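Local coordinates for D-3-phosphoglycerate dehydrogenase oxidoreductase protein (Ralstonia solanacearum, PDB 3GG9), which probably acts as an NAD-dependent phosphoglycerate dehydrogenase of the D-isomer specific 2-hydroxyacid dehydrogenase family, at residues E103-T115 with I301-I315. Residues are numbered along the deposited sequence; the frame is centred on the assembly and turned at random.
Sequences EGKGSPVAPAELT and IGYVERESYEMYFGI. With SO4 (sulfate ion), chain E; SO4 (sulfate ion), chain G.
The phenol oxygen of Tyr312 accepts the one direct hydrogen bond between the two segments, from the backbone amide of Ser107 (N to OH 2.9 Å). It also lies 3.0 Å from O3 of a sulfate, probably from the crystallisation liquor. Lys105 O sits over the centre of one face of the Tyr312 ring, while sulfate O1 meets its edge in plane; the amide of Arg80 and the side chain of Arg224 also bind this ion. Lacking a side chain, Gly106 lets Tyr312 OH approach its CA to 3.1 Å, with the sulfate alongside. Met311, its CG anti to the backbone N (chi1 -179°) and its chain bent at chi3, brings SD to 3.9 Å from Ser107 CB. Loop 103-108 thus lies along helix 306-324, while helix 109-123 meets the 301-303 turn, consistent with the two interdomain connections of this family, probably near the hinge. Pro111 of helix 109-123 lays CB over a face of the Tyr303 ring, toward its rim, in one of that residue's two conformers, a CH-pi contact 4.1 Å from the centroid. Beyond it, Leu114 CG packs on Gly302 CA (3.7 Å). Carbonyl oxygens of Ala110 and Gly302, only 3.2 Å apart, both accept from Arg124 of the second subunit, whose charge would offset their repulsion.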
loop_
_atom_site.group_PDB
_atom_site.type_symbol
_atom_site.label_atom_id
_atom_site.label_comp_id
_atom_site.label_asym_id
_atom_site.label_seq_id
_atom_site.Cartn_x
_atom_site.Cartn_y
_atom_site.Cartn_z
ATOM N N GLU A 103 -11.372 -9.313 -30.015
ATOM C CA GLU A 103 -10.468 -9.597 -28.906
ATOM C C GLU A 103 -9.490 -8.459 -28.763
ATOM O O GLU A 103 -8.885 -8.011 -29.752
ATOM C CB GLU A 103 -9.721 -10.917 -29.131
ATOM C CG GLU A 103 -8.718 -11.270 -28.027
ATOM C CD GLU A 103 -8.285 -12.719 -28.042
ATOM O OE1 GLU A 103 -8.096 -13.289 -26.938
ATOM O OE2 GLU A 103 -8.134 -13.287 -29.149
ATOM N N GLY A 104 -9.352 -7.977 -27.534
ATOM C CA GLY A 104 -8.370 -6.958 -27.244
ATOM C C GLY A 104 -7.042 -7.532 -26.813
ATOM O O GLY A 104 -6.781 -8.726 -26.957
ATOM N N LYS A 105 -6.190 -6.662 -26.285
ATOM C CA LYS A 105 -4.957 -7.083 -25.639
ATOM C C LYS A 105 -4.944 -6.578 -24.194
ATOM O O LYS A 105 -5.590 -5.581 -23.860
ATOM C CB LYS A 105 -3.725 -6.589 -26.406
ATOM C CG LYS A 105 -3.589 -7.206 -27.803
ATOM C CD LYS A 105 -2.226 -7.869 -28.004
ATOM C CE LYS A 105 -2.250 -8.855 -29.177
ATOM N NZ LYS A 105 -0.917 -9.482 -29.425
ATOM N N GLY A 106 -4.224 -7.291 -23.340
ATOM C CA GLY A 106 -4.066 -6.899 -21.951
ATOM C C GLY A 106 -2.649 -6.563 -21.562
ATOM O O GLY A 106 -1.741 -6.602 -22.400
ATOM N N SER A 107 -2.454 -6.235 -20.289
ATOM C CA SER A 107 -1.136 -5.865 -19.774
ATOM C C SER A 107 -0.993 -6.359 -18.326
ATOM O O SER A 107 -1.951 -6.278 -17.542
ATOM C CB SER A 107 -0.914 -4.346 -19.889
ATOM O OG SER A 107 0.232 -3.908 -19.170
ATOM N N PRO A 108 0.196 -6.889 -17.968
ATOM C CA PRO A 108 0.320 -7.372 -16.595
ATOM C C PRO A 108 0.651 -6.271 -15.579
ATOM O O PRO A 108 0.604 -6.533 -14.401
ATOM C CB PRO A 108 1.489 -8.377 -16.685
ATOM C CG PRO A 108 2.442 -7.693 -17.755
ATOM C CD PRO A 108 1.449 -7.073 -18.751
ATOM N N VAL A 109 0.992 -5.054 -16.020
ATOM C CA VAL A 109 1.594 -4.086 -15.103
ATOM C C VAL A 109 0.652 -3.582 -14.009
ATOM O O VAL A 109 1.038 -3.597 -12.844
ATOM C CB VAL A 109 2.201 -2.901 -15.856
ATOM C CG1 VAL A 109 2.851 -1.910 -14.881
ATOM C CG2 VAL A 109 3.227 -3.445 -16.873
ATOM N N ALA A 110 -0.549 -3.142 -14.385
ATOM C CA ALA A 110 -1.548 -2.641 -13.389
ATOM C C ALA A 110 -1.956 -3.654 -12.330
ATOM O O ALA A 110 -1.975 -3.310 -11.143
ATOM C CB ALA A 110 -2.782 -2.049 -14.063
ATOM N N PRO A 111 -2.289 -4.898 -12.729
ATOM C CA PRO A 111 -2.557 -5.864 -11.657
ATOM C C PRO A 111 -1.342 -6.325 -10.864
ATOM O O PRO A 111 -1.496 -6.716 -9.728
ATOM C CB PRO A 111 -3.224 -7.043 -12.399
ATOM C CG PRO A 111 -2.639 -6.958 -13.779
ATOM C CD PRO A 111 -2.578 -5.480 -14.058
ATOM N N ALA A 112 -0.134 -6.299 -11.444
ATOM C CA ALA A 112 1.050 -6.616 -10.652
ATOM C C ALA A 112 1.303 -5.536 -9.592
ATOM O O ALA A 112 1.611 -5.841 -8.431
ATOM C CB ALA A 112 2.299 -6.751 -11.554
ATOM N N GLU A 113 1.197 -4.274 -9.984
ATOM C CA GLU A 113 1.433 -3.196 -9.042
ATOM C C GLU A 113 0.365 -3.227 -7.969
ATOM O O GLU A 113 0.627 -2.960 -6.808
ATOM C CB GLU A 113 1.416 -1.857 -9.734
ATOM C CG GLU A 113 2.660 -1.714 -10.624
ATOM C CD GLU A 113 2.927 -0.299 -11.062
ATOM O OE1 GLU A 113 2.185 0.598 -10.641
ATOM O OE2 GLU A 113 3.901 -0.069 -11.821
ATOM N N LEU A 114 -0.824 -3.559 -8.393
ATOM C CA LEU A 114 -1.946 -3.626 -7.434
ATOM C C LEU A 114 -1.717 -4.732 -6.401
ATOM O O LEU A 114 -1.980 -4.534 -5.207
ATOM C CB LEU A 114 -3.243 -3.844 -8.180
ATOM C CG LEU A 114 -4.535 -3.659 -7.354
ATOM C CD1 LEU A 114 -4.987 -4.976 -6.660
ATOM C CD2 LEU A 114 -4.409 -2.498 -6.326
ATOM N N THR A 115 -1.297 -5.906 -6.863
ATOM C CA THR A 115 -0.860 -6.989 -5.966
ATOM C C THR A 115 0.123 -6.528 -4.891
ATOM O O THR A 115 -0.034 -6.829 -3.709
ATOM C CB THR A 115 -0.243 -8.178 -6.772
ATOM O OG1 THR A 115 -1.206 -8.638 -7.716
ATOM C CG2 THR A 115 0.151 -9.325 -5.845
ATOM N N ILE A 301 -10.016 -4.079 -8.333
ATOM C CA ILE A 301 -9.362 -2.882 -8.943
ATOM C C ILE A 301 -8.010 -3.161 -9.597
ATOM O O ILE A 301 -7.336 -2.234 -10.092
ATOM C CB ILE A 301 -9.229 -1.742 -7.920
ATOM C CG1 ILE A 301 -8.502 -2.231 -6.637
ATOM C CG2 ILE A 301 -10.629 -1.165 -7.633
ATOM C CD1 ILE A 301 -8.296 -1.157 -5.546
ATOM N N GLY A 302 -7.609 -4.427 -9.621
ATOM C CA GLY A 302 -6.377 -4.834 -10.347
ATOM C C GLY A 302 -6.151 -4.124 -11.687
ATOM O O GLY A 302 -5.086 -3.576 -11.897
ATOM N N TYR A 303 -7.162 -4.091 -12.562
ATOM C CA TYR A 303 -7.022 -3.481 -13.901
ATOM C C TYR A 303 -7.634 -2.086 -13.997
ATOM O O TYR A 303 -7.561 -1.449 -15.054
ATOM C CB TYR A 303 -7.621 -4.389 -14.991
ATOM C CG TYR A 303 -6.944 -5.727 -15.064
ATOM C CD1 TYR A 303 -5.877 -5.937 -15.932
ATOM C CD2 TYR A 303 -7.352 -6.780 -14.249
ATOM C CE1 TYR A 303 -5.251 -7.146 -15.984
ATOM C CE2 TYR A 303 -6.720 -8.004 -14.295
ATOM C CZ TYR A 303 -5.664 -8.178 -15.150
ATOM O OH TYR A 303 -5.047 -9.397 -15.174
ATOM N N VAL A 304 -8.261 -1.624 -12.903
ATOM C CA VAL A 304 -8.878 -0.278 -12.856
ATOM C C VAL A 304 -7.802 0.775 -12.602
ATOM O O VAL A 304 -7.439 1.074 -11.477
ATOM C CB VAL A 304 -10.074 -0.199 -11.843
ATOM C CG1 VAL A 304 -10.818 1.127 -11.950
ATOM C CG2 VAL A 304 -11.038 -1.319 -12.138
ATOM N N GLU A 305 -7.247 1.292 -13.688
ATOM C CA GLU A 305 -6.110 2.180 -13.598
ATOM C C GLU A 305 -6.117 2.974 -14.908
ATOM O O GLU A 305 -6.447 2.428 -15.956
ATOM C CB GLU A 305 -4.826 1.356 -13.410
ATOM C CG GLU A 305 -3.532 2.148 -13.271
ATOM C CD GLU A 305 -2.914 2.563 -14.592
ATOM O OE1 GLU A 305 -2.809 1.704 -15.504
ATOM O OE2 GLU A 305 -2.512 3.750 -14.716
ATOM N N ARG A 306 -5.716 4.234 -14.847
ATOM C CA ARG A 306 -5.910 5.165 -15.967
ATOM C C ARG A 306 -5.204 4.760 -17.265
ATOM O O ARG A 306 -5.809 4.802 -18.338
ATOM C CB ARG A 306 -5.552 6.600 -15.559
ATOM C CG ARG A 306 -4.202 6.758 -14.888
ATOM C CD ARG A 306 -3.562 8.035 -15.363
ATOM N NE ARG A 306 -2.105 8.011 -15.270
ATOM C CZ ARG A 306 -1.308 8.562 -16.179
ATOM N NH1 ARG A 306 -1.833 9.149 -17.251
ATOM N NH2 ARG A 306 0.011 8.509 -16.035
ATOM N N GLU A 307 -3.934 4.358 -17.162
ATOM C CA GLU A 307 -3.166 3.940 -18.351
ATOM C C GLU A 307 -3.717 2.621 -18.894
ATOM O O GLU A 307 -3.878 2.460 -20.102
ATOM C CB GLU A 307 -1.678 3.789 -18.032
ATOM C CG GLU A 307 -1.007 5.097 -17.641
ATOM C CD GLU A 307 0.535 5.047 -17.699
ATOM O OE1 GLU A 307 1.098 4.153 -18.368
ATOM O OE2 GLU A 307 1.176 5.914 -17.057
ATOM N N SER A 308 -4.031 1.698 -17.982
ATOM C CA SER A 308 -4.654 0.430 -18.330
ATOM C C SER A 308 -5.955 0.664 -19.105
ATOM O O SER A 308 -6.147 0.060 -20.142
ATOM C CB SER A 308 -4.920 -0.416 -17.068
ATOM O OG SER A 308 -5.481 -1.673 -17.410
ATOM N N TYR A 309 -6.842 1.527 -18.609
ATOM C CA TYR A 309 -8.108 1.846 -19.307
ATOM C C TYR A 309 -7.839 2.487 -20.692
ATOM O O TYR A 309 -8.429 2.102 -21.706
ATOM C CB TYR A 309 -8.982 2.763 -18.441
ATOM C CG TYR A 309 -10.009 2.027 -17.553
ATOM C CD1 TYR A 309 -9.765 0.734 -17.074
ATOM C CD2 TYR A 309 -11.207 2.643 -17.180
ATOM C CE1 TYR A 309 -10.714 0.056 -16.262
ATOM C CE2 TYR A 309 -12.160 1.966 -16.375
ATOM C CZ TYR A 309 -11.895 0.674 -15.926
ATOM O OH TYR A 309 -12.806 -0.011 -15.122
ATOM N N GLU A 310 -6.920 3.438 -20.740
ATOM C CA GLU A 310 -6.577 4.044 -22.027
ATOM C C GLU A 310 -6.208 2.968 -23.063
ATOM O O GLU A 310 -6.766 2.969 -24.150
ATOM C CB GLU A 310 -5.466 5.099 -21.893
ATOM C CG GLU A 310 -5.881 6.411 -21.188
ATOM C CD GLU A 310 -6.830 7.335 -21.985
ATOM O OE1 GLU A 310 -7.196 8.397 -21.405
ATOM O OE2 GLU A 310 -7.214 7.029 -23.163
ATOM N N MET A 311 -5.306 2.048 -22.699
ATOM C CA MET A 311 -4.849 0.949 -23.567
ATOM C C MET A 311 -5.982 -0.038 -23.875
ATOM O O MET A 311 -6.254 -0.330 -25.042
ATOM C CB MET A 311 -3.660 0.191 -22.931
ATOM C CG MET A 311 -3.115 -0.969 -23.799
ATOM S SD MET A 311 -2.209 -2.262 -22.886
ATOM C CE MET A 311 -0.633 -1.428 -22.657
ATOM N N TYR A 312 -6.643 -0.530 -22.829
ATOM C CA TYR A 312 -7.712 -1.519 -22.985
ATOM C C TYR A 312 -8.859 -1.040 -23.885
ATOM O O TYR A 312 -9.178 -1.704 -24.863
ATOM C CB TYR A 312 -8.236 -1.994 -21.630
ATOM C CG TYR A 312 -7.403 -3.093 -20.979
ATOM C CD1 TYR A 312 -7.908 -4.383 -20.843
ATOM C CD2 TYR A 312 -6.108 -2.847 -20.503
ATOM C CE1 TYR A 312 -7.151 -5.398 -20.244
ATOM C CE2 TYR A 312 -5.341 -3.858 -19.901
ATOM C CZ TYR A 312 -5.876 -5.127 -19.767
ATOM O OH TYR A 312 -5.129 -6.134 -19.182
ATOM N N PHE A 313 -9.454 0.106 -23.557
ATOM C CA PHE A 313 -10.530 0.691 -24.362
ATOM C C PHE A 313 -10.058 1.236 -25.709
ATOM O O PHE A 313 -10.758 1.105 -26.722
ATOM C CB PHE A 313 -11.255 1.755 -23.559
ATOM C CG PHE A 313 -11.999 1.169 -22.384
ATOM C CD1 PHE A 313 -13.288 0.683 -22.559
ATOM C CD2 PHE A 313 -11.375 1.028 -21.148
ATOM C CE1 PHE A 313 -13.979 0.114 -21.502
ATOM C CE2 PHE A 313 -12.067 0.434 -20.044
ATOM C CZ PHE A 313 -13.366 -0.019 -20.251
ATOM N N GLY A 314 -8.881 1.847 -25.729
ATOM C CA GLY A 314 -8.319 2.290 -27.016
ATOM C C GLY A 314 -8.381 1.152 -28.029
ATOM O O GLY A 314 -8.883 1.324 -29.141
ATOM N N ILE A 315 -7.903 -0.021 -27.621
ATOM C CA ILE A 315 -7.911 -1.207 -28.473
ATOM C C ILE A 315 -9.303 -1.735 -28.772
ATOM O O ILE A 315 -9.588 -2.040 -29.920
ATOM C CB ILE A 315 -6.983 -2.328 -27.911
ATOM C CG1 ILE A 315 -5.523 -1.922 -28.096
ATOM C CG2 ILE A 315 -7.228 -3.664 -28.601
ATOM C CD1 ILE A 315 -4.562 -2.706 -27.228
HETATM S S SO4 E . -6.409 -9.513 -19.673
HETATM O O1 SO4 E . -7.273 -8.418 -19.286
HETATM O O2 SO4 E . -6.578 -9.805 -21.084
HETATM O O3 SO4 E . -5.023 -9.135 -19.429
HETATM O O4 SO4 E . -6.765 -10.674 -18.857
HETATM S S SO4 G . 1.286 11.735 -17.812
HETATM O O1 SO4 G . 1.838 12.159 -19.100
HETATM O O2 SO4 G . 1.493 10.300 -17.649
HETATM O O3 SO4 G . 1.967 12.449 -16.733
HETATM O O4 SO4 G . -0.146 12.037 -17.742
HETATM O O HOH W 1 -8.220 -4.444 -25.003
HETATM O O HOH W 2 -3.613 -3.621 -17.023
HETATM O O HOH W 3 -3.360 -9.224 -17.177
#